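Local atomic coordinates of cyclopenase asqI (Emericella nidulans, PDB entry 5YY3), a protein that catalyses the zinc-dependent ring contraction of 4'-methoxycyclopenin to 4'-methoxyviridicatin, with release of methyl isocyanate, in fungal aspoquinolone biosynthesis. Residues A[216-221]-A[398-403]; A[223-228]-A[235-240]. One frame throughout, in Å; residues are numbered along the deposited sequence.

Helix 210-231 runs through both contacts. Its 216-221 part meets helix 391-410 in contact 1, and its 223-228 part, just beyond, meets the loop 235-240 in contact 2. The centres lie about 11 Å apart. Along the chain the order is 216-221, 223-228, 235-240 and 398-403, so the local return of contact 2 falls within the much longer span bridged by contact 1. The two also join directly: Lys398 NZ is 2.7 Å from Glu226 OE2 in a salt bridge. All four segments belong to the hemocyanin-like domain, named for its copper-binding relatives but holding zinc here, so the helix carrying the zinc ligand His218 packs against a sequence-distant helix and its own following loop.

Contact 1 of 2, residues A[216-221]-A[398-403]; sequences YVHSQM and KHLQYY
Gln401 reaches across to Ser219 with its amide nitrogen, and the CA atoms of Ser219 and Gln401, 5.0 Å apart, are the nearest such pair between the two segments. Gln401 NE2 donates to Ser219 OG at 3.2 Å with an N-H...O angle of 154°. The hydroxyl oxygen lies only 10° out of the amide plane, a fairly straight, nearly coplanar bond. The same nitrogen also makes a weak, bent bond to the backbone oxygen Ser219 O, at 3.5 Å. Gln401 CG lies alongside the serine, 3.8 Å from Ser219 CB, so aliphatic packing accompanies the polar grip. With chi1 at -170°, CG of Gln401 points opposite the backbone N, and the extended chain carries the amide to the other helix. Its other amide atom, OE1, accepts from Arg405 NE one turn further along helix 391-410, which fixes the rotation of the amide and leaves NE2 turned toward Ser219.

The second touch is apolar. Leu400 CD1 sits over one face of the His218 imidazole, displaced toward the rim, and comes within 4.1 Å of His218 CD2. Farther out, His218 ND1 is hydrogen-bonded to Phe214 O, one turn earlier in helix 210-231, and the rings of Phe214 and Tyr397 also meet the imidazole. Such a bond through ND1 would restrain the ring's rotation, consistent with NE2 being the nitrogen that faces the metal. His218 is an experimentally established zinc ligand, and its side chain lies about 5 Å from those of the other ligands, His186 and His190. Metal-binding histidines carried on packed helices are the hallmark of the tyrosinase and hemocyanin fold, used here for a single zinc ion per subunit.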
ATOM      1  N   TYR A 216     -25.438  13.610  21.425  1.00 24.42           N
ATOM      2  CA  TYR A 216     -24.102  13.934  21.903  1.00 23.06           C
ATOM      3  C   TYR A 216     -23.168  12.719  21.998  1.00 25.62           C
ATOM      4  O   TYR A 216     -22.013  12.772  21.555  1.00 25.22           O
ATOM      5  CB  TYR A 216     -24.189  14.599  23.262  1.00 23.60           C
ATOM      6  CG  TYR A 216     -22.838  14.801  23.881  1.00 27.71           C
ATOM      7  CD1 TYR A 216     -21.982  15.771  23.392  1.00 24.74           C
ATOM      8  CD2 TYR A 216     -22.403  14.005  24.936  1.00 29.81           C
ATOM      9  CE1 TYR A 216     -20.756  15.956  23.935  1.00 29.37           C
ATOM     10  CE2 TYR A 216     -21.163  14.190  25.497  1.00 28.49           C
ATOM     11  CZ  TYR A 216     -20.348  15.181  24.994  1.00 31.14           C
ATOM     12  OH  TYR A 216     -19.100  15.402  25.516  1.00 35.94           O
ATOM     13  N   VAL A 217     -23.657  11.637  22.589  1.00 22.88           N
ATOM     14  CA  VAL A 217     -22.870  10.421  22.722  1.00 22.00           C
ATOM     15  C   VAL A 217     -22.476   9.881  21.350  1.00 27.29           C
ATOM     16  O   VAL A 217     -21.306   9.573  21.100  1.00 24.82           O
ATOM     17  CB  VAL A 217     -23.644   9.347  23.495  1.00 24.54           C
ATOM     18  CG1 VAL A 217     -22.958   8.001  23.387  1.00 24.03           C
ATOM     19  CG2 VAL A 217     -23.806   9.771  24.955  1.00 26.96           C
ATOM     20  N   HIS A 218     -23.446   9.803  20.446  1.00 25.26           N
ATOM     21  CA  HIS A 218     -23.157   9.325  19.107  1.00 26.29           C
ATOM     22  C   HIS A 218     -22.249  10.268  18.321  1.00 23.46           C
ATOM     23  O   HIS A 218     -21.385   9.808  17.576  1.00 27.00           O
ATOM     24  CB  HIS A 218     -24.453   9.073  18.349  1.00 23.90           C
ATOM     25  CG  HIS A 218     -25.160   7.842  18.803  1.00 26.33           C
ATOM     26  ND1 HIS A 218     -26.075   7.849  19.836  1.00 33.84           N
ATOM     27  CD2 HIS A 218     -25.042   6.552  18.410  1.00 28.94           C
ATOM     28  CE1 HIS A 218     -26.514   6.618  20.035  1.00 36.62           C
ATOM     29  NE2 HIS A 218     -25.908   5.814  19.181  1.00 41.02           N
ATOM     30  N   SER A 219     -22.430  11.575  18.478  1.00 22.92           N
ATOM     31  CA  SER A 219     -21.546  12.521  17.789  1.00 26.00           C
ATOM     32  C   SER A 219     -20.133  12.481  18.350  1.00 26.68           C
ATOM     33  O   SER A 219     -19.153  12.678  17.640  1.00 20.58           O
ATOM     34  CB  SER A 219     -22.072  13.948  17.885  1.00 23.20           C
ATOM     35  OG  SER A 219     -21.138  14.838  17.296  1.00 29.37           O
ATOM     36  N   GLN A 220     -20.043  12.227  19.644  1.00 25.43           N
ATOM     37  CA  GLN A 220     -18.765  12.221  20.314  1.00 23.41           C
ATOM     38  C   GLN A 220     -18.009  10.920  19.931  1.00 28.87           C
ATOM     39  O   GLN A 220     -16.790  10.952  19.697  1.00 23.94           O
ATOM     40  CB  GLN A 220     -19.010  12.397  21.820  1.00 28.88           C
ATOM     41  CG  GLN A 220     -17.855  12.743  22.714  1.00 35.35           C
ATOM     42  CD  GLN A 220     -17.206  14.106  22.483  1.00 25.32           C
ATOM     43  OE1 GLN A 220     -16.151  14.367  23.049  1.00 29.42           O
ATOM     44  NE2 GLN A 220     -17.806  14.958  21.663  1.00 20.35           N
ATOM     45  N   MET A 221     -18.707   9.789  19.779  1.00 24.14           N
ATOM     46  CA  MET A 221     -17.959   8.601  19.352  1.00 27.80           C
ATOM     47  C   MET A 221     -17.557   8.687  17.861  1.00 23.82           C
ATOM     48  O   MET A 221     -16.488   8.210  17.492  1.00 21.22           O
ATOM     49  CB  MET A 221     -18.702   7.267  19.656  1.00 23.03           C
ATOM     50  CG  MET A 221     -20.182   7.148  19.430  1.00 30.86           C
ATOM     51  SD  MET A 221     -20.850   5.691  20.335  1.00 36.22           S
ATOM     52  CE  MET A 221     -20.206   6.069  21.959  1.00 35.27           C
ATOM     53  N   LYS A 398     -22.618   8.639  11.902  1.00 22.31           N
ATOM     54  CA  LYS A 398     -22.233   9.937  11.346  1.00 19.39           C
ATOM     55  C   LYS A 398     -23.434  10.609  10.671  1.00 22.85           C
ATOM     56  O   LYS A 398     -23.504  11.837  10.623  1.00 24.17           O
ATOM     57  CB  LYS A 398     -21.062   9.831  10.361  1.00 19.50           C
ATOM     58  CG  LYS A 398     -20.581  11.219   9.908  1.00 21.28           C
ATOM     59  CD  LYS A 398     -19.199  11.198   9.284  1.00 26.27           C
ATOM     60  CE  LYS A 398     -18.883  12.526   8.592  1.00 22.59           C
ATOM     61  NZ  LYS A 398     -17.573  12.484   7.844  1.00 30.28           N
ATOM     62  N   HIS A 399     -24.390   9.816  10.182  1.00 22.03           N
ATOM     63  CA  HIS A 399     -25.651  10.380   9.686  1.00 21.32           C
ATOM     64  C   HIS A 399     -26.430  11.037  10.813  1.00 21.29           C
ATOM     65  O   HIS A 399     -26.891  12.160  10.659  1.00 22.28           O
ATOM     66  CB  HIS A 399     -26.526   9.318   9.022  1.00 20.36           C
ATOM     67  CG  HIS A 399     -27.867   9.829   8.584  1.00 21.88           C
ATOM     68  ND1 HIS A 399     -28.017  10.905   7.734  1.00 23.18           N
ATOM     69  CD2 HIS A 399     -29.120   9.398   8.868  1.00 18.95           C
ATOM     70  CE1 HIS A 399     -29.299  11.120   7.515  1.00 18.56           C
ATOM     71  NE2 HIS A 399     -29.990  10.218   8.189  1.00 19.42           N
ATOM     72  N   LEU A 400     -26.600  10.332  11.932  1.00 18.99           N
ATOM     73  CA  LEU A 400     -27.167  10.951  13.139  1.00 22.06           C
ATOM     74  C   LEU A 400     -26.463  12.269  13.460  1.00 23.80           C
ATOM     75  O   LEU A 400     -27.115  13.279  13.749  1.00 20.48           O
ATOM     76  CB  LEU A 400     -27.063  10.006  14.349  1.00 21.56           C
ATOM     77  CG  LEU A 400     -27.808   8.685  14.183  1.00 20.78           C
ATOM     78  CD1 LEU A 400     -27.599   7.802  15.397  1.00 23.68           C
ATOM     79  CD2 LEU A 400     -29.293   8.958  13.957  1.00 17.46           C
ATOM     80  N   GLN A 401     -25.128  12.263  13.397  1.00 24.52           N
ATOM     81  CA  GLN A 401     -24.359  13.470  13.704  1.00 24.77           C
ATOM     82  C   GLN A 401     -24.752  14.635  12.783  1.00 26.48           C
ATOM     83  O   GLN A 401     -24.687  15.808  13.184  1.00 28.93           O
ATOM     84  CB  GLN A 401     -22.859  13.203  13.589  1.00 21.57           C
ATOM     85  CG  GLN A 401     -21.988  14.341  14.114  1.00 23.48           C
ATOM     86  CD  GLN A 401     -20.547  14.254  13.620  1.00 26.29           C
ATOM     87  OE1 GLN A 401     -20.290  14.237  12.406  1.00 25.25           O
ATOM     88  NE2 GLN A 401     -19.596  14.200  14.559  1.00 21.36           N
ATOM     89  N   TYR A 402     -25.170  14.313  11.559  1.00 22.65           N
ATOM     90  CA  TYR A 402     -25.553  15.344  10.587  1.00 22.64           C
ATOM     91  C   TYR A 402     -26.728  16.184  11.097  1.00 24.91           C
ATOM     92  O   TYR A 402     -26.745  17.412  10.939  1.00 25.37           O
ATOM     93  CB  TYR A 402     -25.885  14.706   9.228  1.00 22.79           C
ATOM     94  CG  TYR A 402     -26.346  15.685   8.175  1.00 22.98           C
ATOM     95  CD1 TYR A 402     -25.624  16.838   7.913  1.00 23.91           C
ATOM     96  CD2 TYR A 402     -27.495  15.442   7.424  1.00 25.33           C
ATOM     97  CE1 TYR A 402     -26.037  17.751   6.953  1.00 22.38           C
ATOM     98  CE2 TYR A 402     -27.923  16.342   6.448  1.00 25.46           C
ATOM     99  CZ  TYR A 402     -27.189  17.496   6.217  1.00 27.04           C
ATOM    100  OH  TYR A 402     -27.591  18.396   5.252  1.00 23.97           O
ATOM    101  N   TYR A 403     -27.694  15.540  11.739  1.00 22.38           N
ATOM    102  CA  TYR A 403     -28.824  16.281  12.283  1.00 22.36           C
ATOM    103  C   TYR A 403     -28.339  17.276  13.338  1.00 25.74           C
ATOM    104  O   TYR A 403     -28.789  18.437  13.380  1.00 29.34           O
ATOM    105  CB  TYR A 403     -29.863  15.326  12.864  1.00 21.07           C
ATOM    106  CG  TYR A 403     -30.516  14.449  11.818  1.00 22.90           C
ATOM    107  CD1 TYR A 403     -31.668  14.858  11.164  1.00 20.94           C
ATOM    108  CD2 TYR A 403     -29.959  13.221  11.469  1.00 19.64           C
ATOM    109  CE1 TYR A 403     -32.264  14.057  10.204  1.00 22.80           C
ATOM    110  CE2 TYR A 403     -30.537  12.421  10.507  1.00 20.18           C
ATOM    111  CZ  TYR A 403     -31.688  12.835   9.881  1.00 26.37           C
ATOM    112  OH  TYR A 403     -32.267  12.020   8.930  1.00 23.72           O
TER

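Contact 2 of 2, residues A[223-228]-A[235-240]; sequences ARYETE and PLVRPW
A helix and the loop that follows it meet here: 223-228 belongs to helix 210-231 of the hemocyanin-like domain, and 235-240 doubles back along it after only six intervening residues. The CA atoms of Glu226 and Leu236, 5.8 Å apart, are the nearest such pair between the two segments. The polar link is a single bond from the loop backbone, Val237 N to Glu226 OE2, at 2.9 Å with an N-H...O angle of 142°. The carboxylate oxygen receives it through its anti lone pair, the one directed away from OE1. Glu226 CG stands anti to the carbonyl carbon (chi1 -79°) and the chain is extended beyond it, which carries the carboxylate across to the loop although the CB bond does not aim there.

Apolar atoms pack around this bond. Leu236 crosses the glutamate at about a right angle, its CB 3.5 Å from Glu226 OE2 and its CD2 4.0 Å from Glu226 CD. Beside it, Val237 CG2 meets the edge of the Tyr225 ring near the ring plane, 3.6 Å from Tyr225 CE2, a contact with the rim and not with a face. The phenol end of Tyr225 is held by Arg177 NH1 through OH.

Leu236 N bonds to Glu248 OE2 of the second subunit, so the same short loop borders a subunit interface. Glu226 OE2 also forms a salt bridge with Lys398 NZ, and this ammonium reaches Val237 O as well, tying carboxylate, loop backbone and helix 391-410 together. With all four touching residues buried, one carboxylate oxygen takes both an amide N-H and an ammonium group; that pairing should favour the ionised form of Glu226 and offset the cost of burying its charge.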
ATOM      1  N   ALA A 223     -16.653  11.590  16.322  1.00 20.34           N
ATOM      2  CA  ALA A 223     -15.461  12.446  16.330  1.00 23.79           C
ATOM      3  C   ALA A 223     -14.201  11.658  16.721  1.00 17.27           C
ATOM      4  O   ALA A 223     -13.144  11.809  16.124  1.00 18.85           O
ATOM      5  CB  ALA A 223     -15.662  13.630  17.275  1.00 23.36           C
ATOM      6  N   ARG A 224     -14.320  10.798  17.721  1.00 18.49           N
ATOM      7  CA  ARG A 224     -13.212   9.949  18.118  1.00 15.07           C
ATOM      8  C   ARG A 224     -12.835   8.901  17.038  1.00 17.24           C
ATOM      9  O   ARG A 224     -11.651   8.712  16.725  1.00 17.39           O
ATOM     10  CB  ARG A 224     -13.546   9.259  19.440  1.00 16.66           C
ATOM     11  CG  ARG A 224     -13.560  10.202  20.649  1.00 21.30           C
ATOM     12  CD  ARG A 224     -13.798   9.415  21.928  1.00 21.46           C
ATOM     13  NE  ARG A 224     -13.774  10.254  23.121  1.00 22.68           N
ATOM     14  CZ  ARG A 224     -12.687  10.471  23.853  1.00 20.74           C
ATOM     15  NH1 ARG A 224     -11.531   9.919  23.501  1.00 23.39           N
ATOM     16  NH2 ARG A 224     -12.744  11.252  24.919  1.00 23.41           N
ATOM     17  N   TYR A 225     -13.838   8.215  16.487  1.00 18.22           N
ATOM     18  CA  TYR A 225     -13.613   7.255  15.414  1.00 17.90           C
ATOM     19  C   TYR A 225     -12.944   7.887  14.195  1.00 20.36           C
ATOM     20  O   TYR A 225     -12.035   7.305  13.585  1.00 19.78           O
ATOM     21  CB  TYR A 225     -14.925   6.634  14.973  1.00 20.25           C
ATOM     22  CG  TYR A 225     -14.765   5.506  13.960  1.00 24.47           C
ATOM     23  CD1 TYR A 225     -14.072   4.347  14.294  1.00 21.13           C
ATOM     24  CD2 TYR A 225     -15.315   5.601  12.678  1.00 21.25           C
ATOM     25  CE1 TYR A 225     -13.940   3.297  13.384  1.00 20.59           C
ATOM     26  CE2 TYR A 225     -15.191   4.550  11.754  1.00 18.04           C
ATOM     27  CZ  TYR A 225     -14.491   3.404  12.122  1.00 20.78           C
ATOM     28  OH  TYR A 225     -14.349   2.341  11.251  1.00 23.95           O
ATOM     29  N   GLU A 226     -13.408   9.074  13.834  1.00 21.09           N
ATOM     30  CA  GLU A 226     -12.877   9.748  12.668  1.00 22.63           C
ATOM     31  C   GLU A 226     -11.468  10.226  12.955  1.00 21.04           C
ATOM     32  O   GLU A 226     -10.589  10.115  12.107  1.00 24.88           O
ATOM     33  CB  GLU A 226     -13.779  10.907  12.261  1.00 21.97           C
ATOM     34  CG  GLU A 226     -15.011  10.441  11.502  1.00 24.02           C
ATOM     35  CD  GLU A 226     -15.557  11.508  10.575  1.00 26.96           C
ATOM     36  OE1 GLU A 226     -15.900  12.608  11.059  1.00 36.40           O
ATOM     37  OE2 GLU A 226     -15.645  11.254   9.357  1.00 25.28           O
ATOM     38  N   THR A 227     -11.249  10.748  14.159  1.00 19.96           N
ATOM     39  CA  THR A 227      -9.914  11.181  14.551  1.00 20.96           C
ATOM     40  C   THR A 227      -8.956   9.986  14.565  1.00 21.00           C
ATOM     41  O   THR A 227      -7.798  10.101  14.160  1.00 20.44           O
ATOM     42  CB  THR A 227      -9.942  11.868  15.928  1.00 19.28           C
ATOM     43  OG1 THR A 227     -10.741  13.061  15.836  1.00 17.86           O
ATOM     44  CG2 THR A 227      -8.537  12.225  16.398  1.00 16.46           C
ATOM     45  N   GLU A 228      -9.442   8.838  15.028  1.00 20.70           N
ATOM     46  CA  GLU A 228      -8.626   7.627  15.069  1.00 15.98           C
ATOM     47  C   GLU A 228      -8.263   7.221  13.646  1.00 20.12           C
ATOM     48  O   GLU A 228      -7.136   6.785  13.370  1.00 19.88           O
ATOM     49  CB  GLU A 228      -9.364   6.487  15.771  1.00 16.08           C
ATOM     50  CG  GLU A 228      -8.475   5.309  16.137  1.00 15.48           C
ATOM     51  CD  GLU A 228      -7.714   5.531  17.438  1.00 18.32           C
ATOM     52  OE1 GLU A 228      -7.787   6.650  18.001  1.00 18.00           O
ATOM     53  OE2 GLU A 228      -7.047   4.574  17.905  1.00 20.01           O
ATOM     54  N   PRO A 235      -9.245   7.349   5.235  1.00 25.24           N
ATOM     55  CA  PRO A 235     -10.234   8.383   4.925  1.00 27.61           C
ATOM     56  C   PRO A 235     -11.234   8.665   6.046  1.00 25.47           C
ATOM     57  O   PRO A 235     -11.442   7.849   6.949  1.00 25.19           O
ATOM     58  CB  PRO A 235     -10.950   7.828   3.676  1.00 30.51           C
ATOM     59  CG  PRO A 235     -10.458   6.467   3.475  1.00 26.68           C
ATOM     60  CD  PRO A 235      -9.161   6.319   4.182  1.00 29.69           C
ATOM     61  N   LEU A 236     -11.832   9.846   5.987  1.00 23.99           N
ATOM     62  CA  LEU A 236     -12.926  10.177   6.876  1.00 24.81           C
ATOM     63  C   LEU A 236     -14.123   9.304   6.489  1.00 24.83           C
ATOM     64  O   LEU A 236     -14.186   8.769   5.376  1.00 27.71           O
ATOM     65  CB  LEU A 236     -13.268  11.667   6.784  1.00 24.77           C
ATOM     66  CG  LEU A 236     -12.266  12.705   7.315  1.00 28.04           C
ATOM     67  CD1 LEU A 236     -12.686  14.119   6.920  1.00 27.16           C
ATOM     68  CD2 LEU A 236     -12.079  12.610   8.827  1.00 24.56           C
ATOM     69  N   VAL A 237     -15.065   9.138   7.408  1.00 24.58           N
ATOM     70  CA  VAL A 237     -16.222   8.292   7.148  1.00 22.94           C
ATOM     71  C   VAL A 237     -17.237   8.954   6.217  1.00 23.81           C
ATOM     72  O   VAL A 237     -17.570  10.133   6.396  1.00 24.30           O
ATOM     73  CB  VAL A 237     -16.908   7.911   8.462  1.00 23.03           C
ATOM     74  CG1 VAL A 237     -18.324   7.450   8.213  1.00 20.96           C
ATOM     75  CG2 VAL A 237     -16.091   6.843   9.183  1.00 22.01           C
ATOM     76  N   ARG A 238     -17.722   8.202   5.221  1.00 20.97           N
ATOM     77  CA  ARG A 238     -18.843   8.659   4.398  1.00 23.62           C
ATOM     78  C   ARG A 238     -20.135   8.450   5.171  1.00 21.38           C
ATOM     79  O   ARG A 238     -20.508   7.321   5.465  1.00 26.15           O
ATOM     80  CB  ARG A 238     -18.904   7.924   3.059  1.00 20.73           C
ATOM     81  CG  ARG A 238     -19.859   8.585   2.039  1.00 26.98           C
ATOM     82  CD  ARG A 238     -20.229   7.630   0.878  1.00 28.85           C
ATOM     83  NE  ARG A 238     -19.089   6.789   0.561  1.00 36.43           N
ATOM     84  CZ  ARG A 238     -19.145   5.520   0.178  1.00 35.56           C
ATOM     85  NH1 ARG A 238     -20.301   4.885   0.036  1.00 37.70           N
ATOM     86  NH2 ARG A 238     -18.015   4.885  -0.069  1.00 35.46           N
ATOM     87  N   PRO A 239     -20.831   9.536   5.503  1.00 22.55           N
ATOM     88  CA  PRO A 239     -22.067   9.342   6.274  1.00 22.82           C
ATOM     89  C   PRO A 239     -23.119   8.622   5.458  1.00 23.72           C
ATOM     90  O   PRO A 239     -23.077   8.673   4.230  1.00 24.46           O
ATOM     91  CB  PRO A 239     -22.508  10.766   6.609  1.00 21.56           C
ATOM     92  CG  PRO A 239     -21.851  11.618   5.568  1.00 24.80           C
ATOM     93  CD  PRO A 239     -20.558  10.952   5.209  1.00 22.73           C
ATOM     94  N   TRP A 240     -24.039   7.947   6.137  1.00 22.98           N
ATOM     95  CA  TRP A 240     -25.152   7.274   5.478  1.00 20.05           C
ATOM     96  C   TRP A 240     -26.268   8.268   5.232  1.00 22.83           C
ATOM     97  O   TRP A 240     -27.377   8.108   5.761  1.00 20.02           O
ATOM     98  CB  TRP A 240     -25.659   6.116   6.343  1.00 20.73           C
ATOM     99  CG  TRP A 240     -26.588   5.167   5.623  1.00 24.82           C
ATOM    100  CD1 TRP A 240     -27.951   5.147   5.676  1.00 19.74           C
ATOM    101  CD2 TRP A 240     -26.205   4.095   4.756  1.00 25.52           C
ATOM    102  NE1 TRP A 240     -28.439   4.134   4.898  1.00 21.66           N
ATOM    103  CE2 TRP A 240     -27.389   3.470   4.318  1.00 22.35           C
ATOM    104  CE3 TRP A 240     -24.971   3.599   4.309  1.00 19.70           C
ATOM    105  CZ2 TRP A 240     -27.380   2.382   3.455  1.00 22.75           C
ATOM    106  CZ3 TRP A 240     -24.959   2.529   3.450  1.00 20.44           C
ATOM    107  CH2 TRP A 240     -26.161   1.926   3.027  1.00 23.98           C
TER